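Local coordinates for protein (2Z,6E)-hedycaryol synthase (PDB 4MC3) that catalyses the magnesium-dependent 1,11-cyclization of (2E,6E)-farnesyl diphosphate to the sesquiterpene alcohol (2Z,6E)-hedycaryol, releasing diphosphate, at residues Tyr171-Pro182 and Arg211-Asp222; Asp8-Glu16 and Ala300-Val308. All coordinates share one frame; numbering follows the deposited sequence.

In the fold
Both contacts belong to the alpha-helical class I terpene cyclase fold, but at different depths. Contact 1 is buried near the centre of the chain, where helix 168-178, the break after it and the start of helix 181-188 cross helix 204-225; arginine-carboxylate salt bridges accompany the apolar packing, and V179, M181 and I217 line the bound nerolidol. Contact 2, its centre about 15 Å from that of contact 1, is partly buried: the N-terminal segment 8-16 lies along helix 286-309 by apolar packing, one serine hydroxyl bond and a water held by E16 N. No helix is common to the two, yet they touch, since H216 and V220 of helix 204-225 pack on L303 and L307, and H216 also meets V11.

Contact 1. Residues Tyr171-Pro182 and Arg211-Asp222; sequences YLDRRMYSVGMP and RAGALHIALVND. With 28U ((3R,6E)-3,7,11-trimethyldodeca-1,6,10-trien-3-ol), chain B.
In the class I terpene cyclase active site, helix 168-178, just before its break, crosses helix 204-225, which carries the NXXXSXXXE motif, and R175 grips D222. The guanidinium and carboxylate planes lie only 9° apart, and R175 donates side-on through NE (3.2 Å) and NH2 (3.0 Å) to the same D222 OD1. Y171 OH donates to the other oxygen, D222 OD2, at 2.5 Å on its syn side; A238 N also reaches OD2. R175 CG stands anti to the backbone N (chi1 -172°), and the chain bends at chi2, laying one guanidinium face over A218 CB, while NH1 bonds S178 OG. R175 probably binds substrate and N221 probably a magnesium ion, as in relatives; here N221 ND2 bonds H310. L215 CD2 packs against M176 CB (3.8 Å), and A214 CB against M181 CB (3.7 Å). V179 CG2 lies between A218 CB and the nerolidol, whose C4 meets I217 CG2 at 3.6 Å. At the outer end R211 NH1 forms a salt bridge with D173 OD1 (2.9 Å), and a water joins the pair. The axes of 171-178 and 211-222 cross at 91°; helix 136-160 flanks 171-178, whereas helices 250-282 and 286-309 pack against helix 204-225.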
loop_
_atom_site.group_PDB
_atom_site.type_symbol
_atom_site.label_atom_id
_atom_site.label_comp_id
_atom_site.label_asym_id
_atom_site.label_seq_id
_atom_site.Cartn_x
_atom_site.Cartn_y
_atom_site.Cartn_z
ATOM N N TYR A 171 7.897 -9.270 11.538
ATOM C CA TYR A 171 7.761 -7.856 11.136
ATOM C C TYR A 171 7.494 -7.755 9.649
ATOM O O TYR A 171 6.557 -7.044 9.213
ATOM C CB TYR A 171 8.966 -7.012 11.554
ATOM C CG TYR A 171 8.977 -5.605 10.937
ATOM C CD1 TYR A 171 8.122 -4.626 11.374
ATOM C CD2 TYR A 171 9.810 -5.299 9.882
ATOM C CE1 TYR A 171 8.132 -3.375 10.815
ATOM C CE2 TYR A 171 9.834 -4.050 9.312
ATOM C CZ TYR A 171 8.994 -3.072 9.797
ATOM O OH TYR A 171 8.967 -1.818 9.234
ATOM N N LEU A 172 8.284 -8.438 8.811
ATOM C CA LEU A 172 8.070 -8.284 7.366
ATOM C C LEU A 172 6.697 -8.825 6.928
ATOM O O LEU A 172 6.059 -8.308 6.015
ATOM C CB LEU A 172 9.186 -8.944 6.529
ATOM C CG LEU A 172 10.605 -8.441 6.748
ATOM C CD1 LEU A 172 11.610 -9.216 5.872
ATOM C CD2 LEU A 172 10.673 -6.972 6.434
ATOM N N ASP A 173 6.239 -9.866 7.589
ATOM C CA ASP A 173 4.957 -10.476 7.260
ATOM C C ASP A 173 3.846 -9.454 7.475
ATOM O O ASP A 173 2.885 -9.440 6.678
ATOM C CB ASP A 173 4.686 -11.675 8.145
ATOM C CG ASP A 173 5.447 -12.927 7.728
ATOM O OD1 ASP A 173 5.990 -12.987 6.605
ATOM O OD2 ASP A 173 5.378 -13.926 8.492
ATOM N N ARG A 174 3.929 -8.645 8.508
ATOM C CA ARG A 174 2.938 -7.577 8.776
ATOM C C ARG A 174 3.211 -6.280 8.006
ATOM O O ARG A 174 2.249 -5.589 7.533
ATOM C CB ARG A 174 2.712 -7.335 10.241
ATOM C CG ARG A 174 3.771 -6.605 10.942
ATOM C CD ARG A 174 3.287 -6.328 12.384
ATOM N NE ARG A 174 4.409 -5.804 13.108
ATOM C CZ ARG A 174 5.338 -6.571 13.705
ATOM N NH1 ARG A 174 6.353 -5.999 14.314
ATOM N NH2 ARG A 174 5.249 -7.900 13.693
ATOM N N ARG A 175 4.489 -5.978 7.773
ATOM C CA ARG A 175 4.885 -4.768 7.093
ATOM C C ARG A 175 4.395 -4.744 5.637
ATOM O O ARG A 175 4.099 -3.672 5.089
ATOM C CB ARG A 175 6.409 -4.579 7.143
ATOM C CG ARG A 175 6.880 -3.266 6.642
ATOM C CD ARG A 175 6.369 -2.107 7.432
ATOM N NE ARG A 175 7.037 -0.881 7.042
ATOM C CZ ARG A 175 6.427 0.206 6.591
ATOM N NH1 ARG A 175 5.086 0.278 6.497
ATOM N NH2 ARG A 175 7.164 1.211 6.223
ATOM N N MET A 176 4.343 -5.900 4.979
ATOM C CA MET A 176 3.835 -5.942 3.597
ATOM C C MET A 176 2.389 -5.453 3.549
ATOM O O MET A 176 1.980 -4.945 2.521
ATOM C CB MET A 176 3.983 -7.266 2.893
ATOM C CG MET A 176 3.181 -8.375 3.392
ATOM S SD MET A 176 3.008 -9.732 2.135
ATOM C CE MET A 176 1.929 -9.190 0.824
ATOM N N TYR A 177 1.638 -5.632 4.623
ATOM C CA TYR A 177 0.242 -5.063 4.701
ATOM C C TYR A 177 0.198 -3.642 5.277
ATOM O O TYR A 177 -0.616 -2.823 4.821
ATOM C CB TYR A 177 -0.651 -6.008 5.464
ATOM C CG TYR A 177 -0.765 -7.326 4.759
ATOM C CD1 TYR A 177 -1.432 -7.458 3.542
ATOM C CD2 TYR A 177 -0.166 -8.470 5.289
ATOM C CE1 TYR A 177 -1.494 -8.682 2.891
ATOM C CE2 TYR A 177 -0.224 -9.676 4.633
ATOM C CZ TYR A 177 -0.874 -9.771 3.429
ATOM O OH TYR A 177 -0.967 -10.981 2.766
ATOM N N SER A 178 0.994 -3.292 6.294
ATOM C CA SER A 178 0.960 -1.951 6.899
ATOM C C SER A 178 1.403 -0.850 5.944
ATOM O O SER A 178 0.967 0.292 6.087
ATOM C CB SER A 178 1.722 -1.874 8.217
ATOM O OG SER A 178 3.144 -1.880 7.993
ATOM N N VAL A 179 2.255 -1.161 4.956
ATOM C CA VAL A 179 2.643 -0.183 3.942
ATOM C C VAL A 179 1.470 0.143 3.016
ATOM O O VAL A 179 1.550 1.091 2.259
ATOM C CB VAL A 179 3.913 -0.699 3.189
ATOM C CG1 VAL A 179 3.612 -1.856 2.259
ATOM C CG2 VAL A 179 4.613 0.426 2.464
ATOM N N GLY A 180 0.450 -0.695 3.013
ATOM C CA GLY A 180 -0.777 -0.415 2.251
ATOM C C GLY A 180 -0.800 -0.809 0.808
ATOM O O GLY A 180 -1.870 -0.857 0.169
ATOM N N MET A 181 0.378 -1.124 0.283
ATOM C CA MET A 181 0.533 -1.514 -1.113
ATOM C C MET A 181 -0.546 -2.477 -1.605
ATOM O O MET A 181 -1.203 -2.212 -2.610
ATOM C CB MET A 181 1.919 -2.125 -1.343
ATOM C CG MET A 181 2.978 -1.118 -1.764
ATOM S SD MET A 181 2.315 0.196 -2.805
ATOM C CE MET A 181 2.539 1.618 -1.739
ATOM N N PRO A 182 -0.724 -3.597 -0.908
ATOM C CA PRO A 182 -1.655 -4.639 -1.395
ATOM C C PRO A 182 -3.055 -4.078 -1.760
ATOM O O PRO A 182 -3.558 -4.364 -2.862
ATOM C CB PRO A 182 -1.675 -5.641 -0.270
ATOM C CG PRO A 182 -0.268 -5.573 0.241
ATOM C CD PRO A 182 -0.017 -4.084 0.298
ATOM N N ARG A 211 4.266 -9.303 -2.675
ATOM C CA ARG A 211 5.024 -9.273 -1.432
ATOM C C ARG A 211 6.348 -8.577 -1.591
ATOM O O ARG A 211 6.704 -7.679 -0.788
ATOM C CB ARG A 211 5.221 -10.692 -0.864
ATOM C CG ARG A 211 6.180 -10.682 0.340
ATOM C CD ARG A 211 6.330 -12.076 0.932
ATOM N NE ARG A 211 7.428 -12.064 1.888
ATOM C CZ ARG A 211 7.337 -12.094 3.215
ATOM N NH1 ARG A 211 6.184 -12.162 3.839
ATOM N NH2 ARG A 211 8.469 -12.093 3.908
ATOM N N ALA A 212 7.116 -8.925 -2.621
ATOM C CA ALA A 212 8.416 -8.323 -2.801
ATOM C C ALA A 212 8.345 -6.865 -3.119
ATOM O O ALA A 212 9.169 -6.056 -2.629
ATOM C CB ALA A 212 9.203 -9.068 -3.867
ATOM N N GLY A 213 7.384 -6.464 -3.960
ATOM C CA GLY A 213 7.236 -5.072 -4.271
ATOM C C GLY A 213 6.854 -4.277 -3.036
ATOM O O GLY A 213 7.388 -3.172 -2.774
ATOM N N ALA A 214 5.907 -4.825 -2.259
ATOM C CA ALA A 214 5.434 -4.147 -1.031
ATOM C C ALA A 214 6.614 -4.003 -0.056
ATOM O O ALA A 214 6.762 -2.951 0.582
ATOM C CB ALA A 214 4.267 -4.860 -0.375
ATOM N N LEU A 215 7.437 -5.030 0.059
ATOM C CA LEU A 215 8.555 -5.014 0.985
ATOM C C LEU A 215 9.685 -4.118 0.501
ATOM O O LEU A 215 10.316 -3.446 1.323
ATOM C CB LEU A 215 9.060 -6.410 1.306
ATOM C CG LEU A 215 8.105 -7.227 2.206
ATOM C CD1 LEU A 215 8.709 -8.612 2.435
ATOM C CD2 LEU A 215 7.700 -6.541 3.543
ATOM N N HIS A 216 9.919 -4.041 -0.795
ATOM C CA HIS A 216 10.932 -3.095 -1.296
ATOM C C HIS A 216 10.586 -1.667 -0.877
ATOM O O HIS A 216 11.383 -0.938 -0.273
ATOM C CB HIS A 216 11.031 -3.169 -2.798
ATOM C CG HIS A 216 12.095 -2.306 -3.387
ATOM N ND1 HIS A 216 11.962 -0.945 -3.532
ATOM C CD2 HIS A 216 13.333 -2.621 -3.859
ATOM C CE1 HIS A 216 13.068 -0.457 -4.098
ATOM N NE2 HIS A 216 13.907 -1.450 -4.310
ATOM N N ILE A 217 9.324 -1.270 -1.135
ATOM C CA ILE A 217 8.805 0.023 -0.829
ATOM C C ILE A 217 8.869 0.266 0.650
ATOM O O ILE A 217 9.247 1.358 1.110
ATOM C CB ILE A 217 7.368 0.135 -1.414
ATOM C CG1 ILE A 217 7.434 0.126 -2.949
ATOM C CG2 ILE A 217 6.647 1.331 -0.898
ATOM C CD1 ILE A 217 6.109 -0.129 -3.641
ATOM N N ALA A 218 8.397 -0.691 1.445
ATOM C CA ALA A 218 8.372 -0.518 2.898
ATOM C C ALA A 218 9.730 -0.420 3.524
ATOM O O ALA A 218 9.919 0.399 4.459
ATOM C CB ALA A 218 7.619 -1.634 3.562
ATOM N N LEU A 219 10.681 -1.211 3.039
ATOM C CA LEU A 219 12.013 -1.219 3.617
ATOM C C LEU A 219 12.753 0.084 3.262
ATOM O O LEU A 219 13.502 0.629 4.091
ATOM C CB LEU A 219 12.798 -2.432 3.154
ATOM C CG LEU A 219 12.337 -3.745 3.763
ATOM C CD1 LEU A 219 12.878 -4.924 3.017
ATOM C CD2 LEU A 219 12.694 -3.832 5.237
ATOM N N VAL A 220 12.539 0.576 2.040
ATOM C CA VAL A 220 13.103 1.886 1.675
ATOM C C VAL A 220 12.492 2.942 2.602
ATOM O O VAL A 220 13.225 3.789 3.150
ATOM C CB VAL A 220 12.876 2.191 0.176
ATOM C CG1 VAL A 220 13.112 3.674 -0.138
ATOM C CG2 VAL A 220 13.738 1.260 -0.634
ATOM N N ASN A 221 11.168 2.917 2.791
ATOM C CA ASN A 221 10.463 3.797 3.754
ATOM C C ASN A 221 11.107 3.706 5.144
ATOM O O ASN A 221 11.355 4.727 5.757
ATOM C CB ASN A 221 8.945 3.536 3.795
ATOM C CG ASN A 221 8.204 4.350 4.853
ATOM O OD1 ASN A 221 8.159 3.970 6.027
ATOM N ND2 ASN A 221 7.569 5.446 4.434
ATOM N N ASP A 222 11.427 2.503 5.609
ATOM C CA ASP A 222 11.993 2.309 6.937
ATOM C C ASP A 222 13.335 3.052 7.041
ATOM O O ASP A 222 13.627 3.682 8.057
ATOM C CB ASP A 222 12.198 0.822 7.265
ATOM C CG ASP A 222 10.941 0.085 7.625
ATOM O OD1 ASP A 222 9.824 0.629 7.568
ATOM O OD2 ASP A 222 11.077 -1.122 7.986
HETATM C C4 28U B . 4.767 4.133 0.391
HETATM C C5 28U B . 2.990 5.924 0.601
HETATM C C6 28U B . 1.719 5.583 -0.154
HETATM C C7 28U B . 0.347 5.960 0.322
HETATM C C8 28U B . -0.071 6.282 1.577
HETATM C C10 28U B . 0.822 6.505 2.772
HETATM C C13 28U B . -0.312 4.400 4.924
HETATM C C15 28U B . 1.049 4.225 5.570
HETATM O O16 28U B . 4.532 5.305 2.434
HETATM C C3 28U B . 3.730 4.756 1.360
HETATM C C2 28U B . 2.828 3.629 1.888
HETATM C C1 28U B . 1.864 3.901 2.806
HETATM C C9 28U B . -1.451 5.856 2.050
HETATM C C11 28U B . -1.472 4.374 2.552
HETATM C C12 28U B . -0.560 3.885 3.689
HETATM C C14 28U B . -1.086 5.535 5.572
HETATM O O HOH W 1 9.210 -12.743 6.594
#

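Contact 2. Residues Asp8-Glu16 and Ala300-Val308; sequences DFYVPFPLE and AANLSGQLV
With F13 CG beside its backbone N (chi1 -51°), the phenyl ring is laid flat over A300, and S304 OG, likewise beside its own N, is brought up to the F13 carbonyl. A300 CB sits 3.7 Å from the F13 ring centroid, 1° off the ring normal, a CH-pi contact over the middle of the face; P12 CG covers the opposite face, and L303 CD2 comes to the ring edge. S304 OG donates to F13 O at 2.7 Å, from 34° off the carbonyl plane. The same hydroxyl lies 3.3 Å from V11 CG1, a methyl that also packs on L303 CB. V11 CG2 runs alongside L307 CD2, the two side chains pointing in opposite senses, and F9 CB rests on L307 CD1 at 3.7 Å. Further along, L15 and V308 meet tip to tip, with L15 CD1 also lying 3.6 Å from G305 CA. An alanine in place of F13 is likely to leave A300 CB without its aromatic face and open a gap beside L265 and L269 of helix 250-282. A water accepts from E16 N (2.9 Å) and lies close to A301 O, while the E16 carboxylate is engaged by R62. The N-terminal segment, which has no regular secondary structure, is thus held to helix 286-309 mainly by apolar side chains, with the serine bond fixing one of its backbone carbonyls.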
loop_
_atom_site.group_PDB
_atom_site.type_symbol
_atom_site.label_atom_id
_atom_site.label_comp_id
_atom_site.label_asym_id
_atom_site.label_seq_id
_atom_site.Cartn_x
_atom_site.Cartn_y
_atom_site.Cartn_z
ATOM N N ASP A 8 22.415 4.533 -1.922
ATOM C CA ASP A 8 22.080 5.133 -3.211
ATOM C C ASP A 8 21.185 4.141 -3.911
ATOM O O ASP A 8 21.604 3.438 -4.811
ATOM C CB ASP A 8 23.340 5.435 -4.051
ATOM C CG ASP A 8 23.899 6.818 -3.784
ATOM O OD1 ASP A 8 23.233 7.806 -4.171
ATOM O OD2 ASP A 8 25.002 6.914 -3.194
ATOM N N PHE A 9 19.935 4.080 -3.478
ATOM C CA PHE A 9 19.031 3.044 -3.957
ATOM C C PHE A 9 18.820 3.277 -5.417
ATOM O O PHE A 9 18.582 4.414 -5.818
ATOM C CB PHE A 9 17.665 3.143 -3.274
ATOM C CG PHE A 9 17.678 2.824 -1.808
ATOM C CD1 PHE A 9 17.967 1.544 -1.363
ATOM C CD2 PHE A 9 17.339 3.797 -0.865
ATOM C CE1 PHE A 9 17.928 1.242 -0.004
ATOM C CE2 PHE A 9 17.307 3.491 0.487
ATOM C CZ PHE A 9 17.592 2.207 0.911
ATOM N N TYR A 10 18.910 2.208 -6.200
ATOM C CA TYR A 10 18.663 2.285 -7.624
ATOM C C TYR A 10 17.587 1.284 -8.025
ATOM O O TYR A 10 17.601 0.117 -7.612
ATOM C CB TYR A 10 19.957 2.024 -8.428
ATOM C CG TYR A 10 19.700 1.894 -9.925
ATOM C CD1 TYR A 10 19.550 3.039 -10.729
ATOM C CD2 TYR A 10 19.547 0.636 -10.534
ATOM C CE1 TYR A 10 19.274 2.927 -12.085
ATOM C CE2 TYR A 10 19.282 0.521 -11.899
ATOM C CZ TYR A 10 19.136 1.664 -12.658
ATOM O OH TYR A 10 18.883 1.570 -14.017
ATOM N N VAL A 11 16.658 1.766 -8.835
ATOM C CA VAL A 11 15.594 0.951 -9.391
ATOM C C VAL A 11 15.550 1.204 -10.906
ATOM O O VAL A 11 15.567 2.347 -11.346
ATOM C CB VAL A 11 14.225 1.321 -8.740
ATOM C CG1 VAL A 11 13.163 0.457 -9.306
ATOM C CG2 VAL A 11 14.301 1.117 -7.233
ATOM N N PRO A 12 15.500 0.141 -11.708
ATOM C CA PRO A 12 15.651 0.292 -13.173
ATOM C C PRO A 12 14.406 0.760 -13.903
ATOM O O PRO A 12 14.493 1.158 -15.071
ATOM C CB PRO A 12 15.981 -1.120 -13.632
ATOM C CG PRO A 12 15.474 -2.009 -12.577
ATOM C CD PRO A 12 15.673 -1.264 -11.302
ATOM N N PHE A 13 13.259 0.703 -13.230
ATOM C CA PHE A 13 11.979 0.936 -13.875
ATOM C C PHE A 13 11.772 2.437 -14.074
ATOM O O PHE A 13 12.142 3.239 -13.215
ATOM C CB PHE A 13 10.845 0.334 -13.009
ATOM C CG PHE A 13 11.084 -1.107 -12.608
ATOM C CD1 PHE A 13 11.220 -2.120 -13.556
ATOM C CD2 PHE A 13 11.236 -1.441 -11.266
ATOM C CE1 PHE A 13 11.499 -3.442 -13.172
ATOM C CE2 PHE A 13 11.493 -2.750 -10.882
ATOM C CZ PHE A 13 11.631 -3.751 -11.835
ATOM N N PRO A 14 11.172 2.831 -15.226
ATOM C CA PRO A 14 10.938 4.243 -15.414
ATOM C C PRO A 14 10.077 4.870 -14.314
ATOM O O PRO A 14 9.204 4.189 -13.726
ATOM C CB PRO A 14 10.265 4.323 -16.800
ATOM C CG PRO A 14 10.690 3.078 -17.499
ATOM C CD PRO A 14 10.801 2.032 -16.407
ATOM N N LEU A 15 10.352 6.142 -14.046
ATOM C CA LEU A 15 9.569 6.929 -13.121
ATOM C C LEU A 15 8.365 7.489 -13.870
ATOM O O LEU A 15 8.510 8.294 -14.748
ATOM C CB LEU A 15 10.370 8.064 -12.482
ATOM C CG LEU A 15 9.611 8.993 -11.557
ATOM C CD1 LEU A 15 9.209 8.199 -10.324
ATOM C CD2 LEU A 15 10.444 10.191 -11.141
ATOM N N GLU A 16 7.163 7.062 -13.482
ATOM C CA GLU A 16 5.876 7.454 -14.082
ATOM C C GLU A 16 4.994 8.204 -13.062
ATOM O O GLU A 16 5.012 7.884 -11.874
ATOM C CB GLU A 16 5.099 6.220 -14.564
ATOM C CG GLU A 16 5.833 5.346 -15.527
ATOM C CD GLU A 16 5.053 4.130 -15.968
ATOM O OE1 GLU A 16 3.809 4.055 -15.865
ATOM O OE2 GLU A 16 5.693 3.250 -16.534
ATOM N N ALA A 300 5.805 -2.766 -10.522
ATOM C CA ALA A 300 7.207 -2.405 -10.707
ATOM C C ALA A 300 7.482 -0.873 -10.723
ATOM O O ALA A 300 8.406 -0.410 -10.068
ATOM C CB ALA A 300 7.736 -3.047 -11.959
ATOM N N ALA A 301 6.659 -0.116 -11.453
ATOM C CA ALA A 301 6.750 1.340 -11.483
ATOM C C ALA A 301 6.750 1.886 -10.106
ATOM O O ALA A 301 7.441 2.834 -9.837
ATOM C CB ALA A 301 5.588 1.944 -12.284
ATOM N N ASN A 302 5.913 1.328 -9.217
ATOM C CA ASN A 302 5.818 1.869 -7.860
ATOM C C ASN A 302 7.134 1.776 -7.074
ATOM O O ASN A 302 7.351 2.592 -6.165
ATOM C CB ASN A 302 4.700 1.147 -7.087
ATOM C CG ASN A 302 3.386 1.824 -7.227
ATOM O OD1 ASN A 302 2.635 1.622 -8.235
ATOM N ND2 ASN A 302 3.096 2.657 -6.278
ATOM N N LEU A 303 7.980 0.805 -7.395
ATOM C CA LEU A 303 9.304 0.800 -6.702
ATOM C C LEU A 303 10.108 2.099 -6.992
ATOM O O LEU A 303 10.691 2.698 -6.095
ATOM C CB LEU A 303 10.104 -0.425 -7.064
ATOM C CG LEU A 303 9.759 -1.724 -6.307
ATOM C CD1 LEU A 303 8.367 -2.286 -6.567
ATOM C CD2 LEU A 303 10.828 -2.780 -6.599
ATOM N N SER A 304 10.044 2.591 -8.226
ATOM C CA SER A 304 10.672 3.879 -8.584
ATOM C C SER A 304 9.901 5.045 -8.041
ATOM O O SER A 304 10.483 5.936 -7.435
ATOM C CB SER A 304 10.783 4.015 -10.103
ATOM O OG SER A 304 11.777 3.125 -10.567
ATOM N N GLY A 305 8.554 5.037 -8.184
ATOM C CA GLY A 305 7.785 6.193 -7.735
ATOM C C GLY A 305 7.875 6.392 -6.259
ATOM O O GLY A 305 7.959 7.530 -5.785
ATOM N N GLN A 306 7.807 5.292 -5.497
ATOM C CA GLN A 306 7.781 5.472 -4.055
ATOM C C GLN A 306 9.181 5.795 -3.512
ATOM O O GLN A 306 9.317 6.457 -2.484
ATOM C CB GLN A 306 7.148 4.275 -3.323
ATOM C CG GLN A 306 5.734 3.944 -3.769
ATOM C CD GLN A 306 4.747 5.116 -3.653
ATOM O OE1 GLN A 306 4.823 5.868 -2.742
ATOM N NE2 GLN A 306 3.778 5.192 -4.557
ATOM N N LEU A 307 10.223 5.341 -4.211
ATOM C CA LEU A 307 11.587 5.726 -3.865
ATOM C C LEU A 307 11.771 7.227 -4.042
ATOM O O LEU A 307 12.316 7.918 -3.172
ATOM C CB LEU A 307 12.605 4.953 -4.707
ATOM C CG LEU A 307 14.071 5.370 -4.608
ATOM C CD1 LEU A 307 14.559 5.148 -3.179
ATOM C CD2 LEU A 307 14.877 4.581 -5.631
ATOM N N VAL A 308 11.285 7.738 -5.152
ATOM C CA VAL A 308 11.389 9.155 -5.451
ATOM C C VAL A 308 10.524 9.997 -4.505
ATOM O O VAL A 308 10.938 11.097 -4.066
ATOM C CB VAL A 308 11.038 9.371 -6.942
ATOM C CG1 VAL A 308 10.857 10.829 -7.252
ATOM C CG2 VAL A 308 12.121 8.730 -7.811
HETATM O O HOH W 2 7.165 5.080 -11.421
#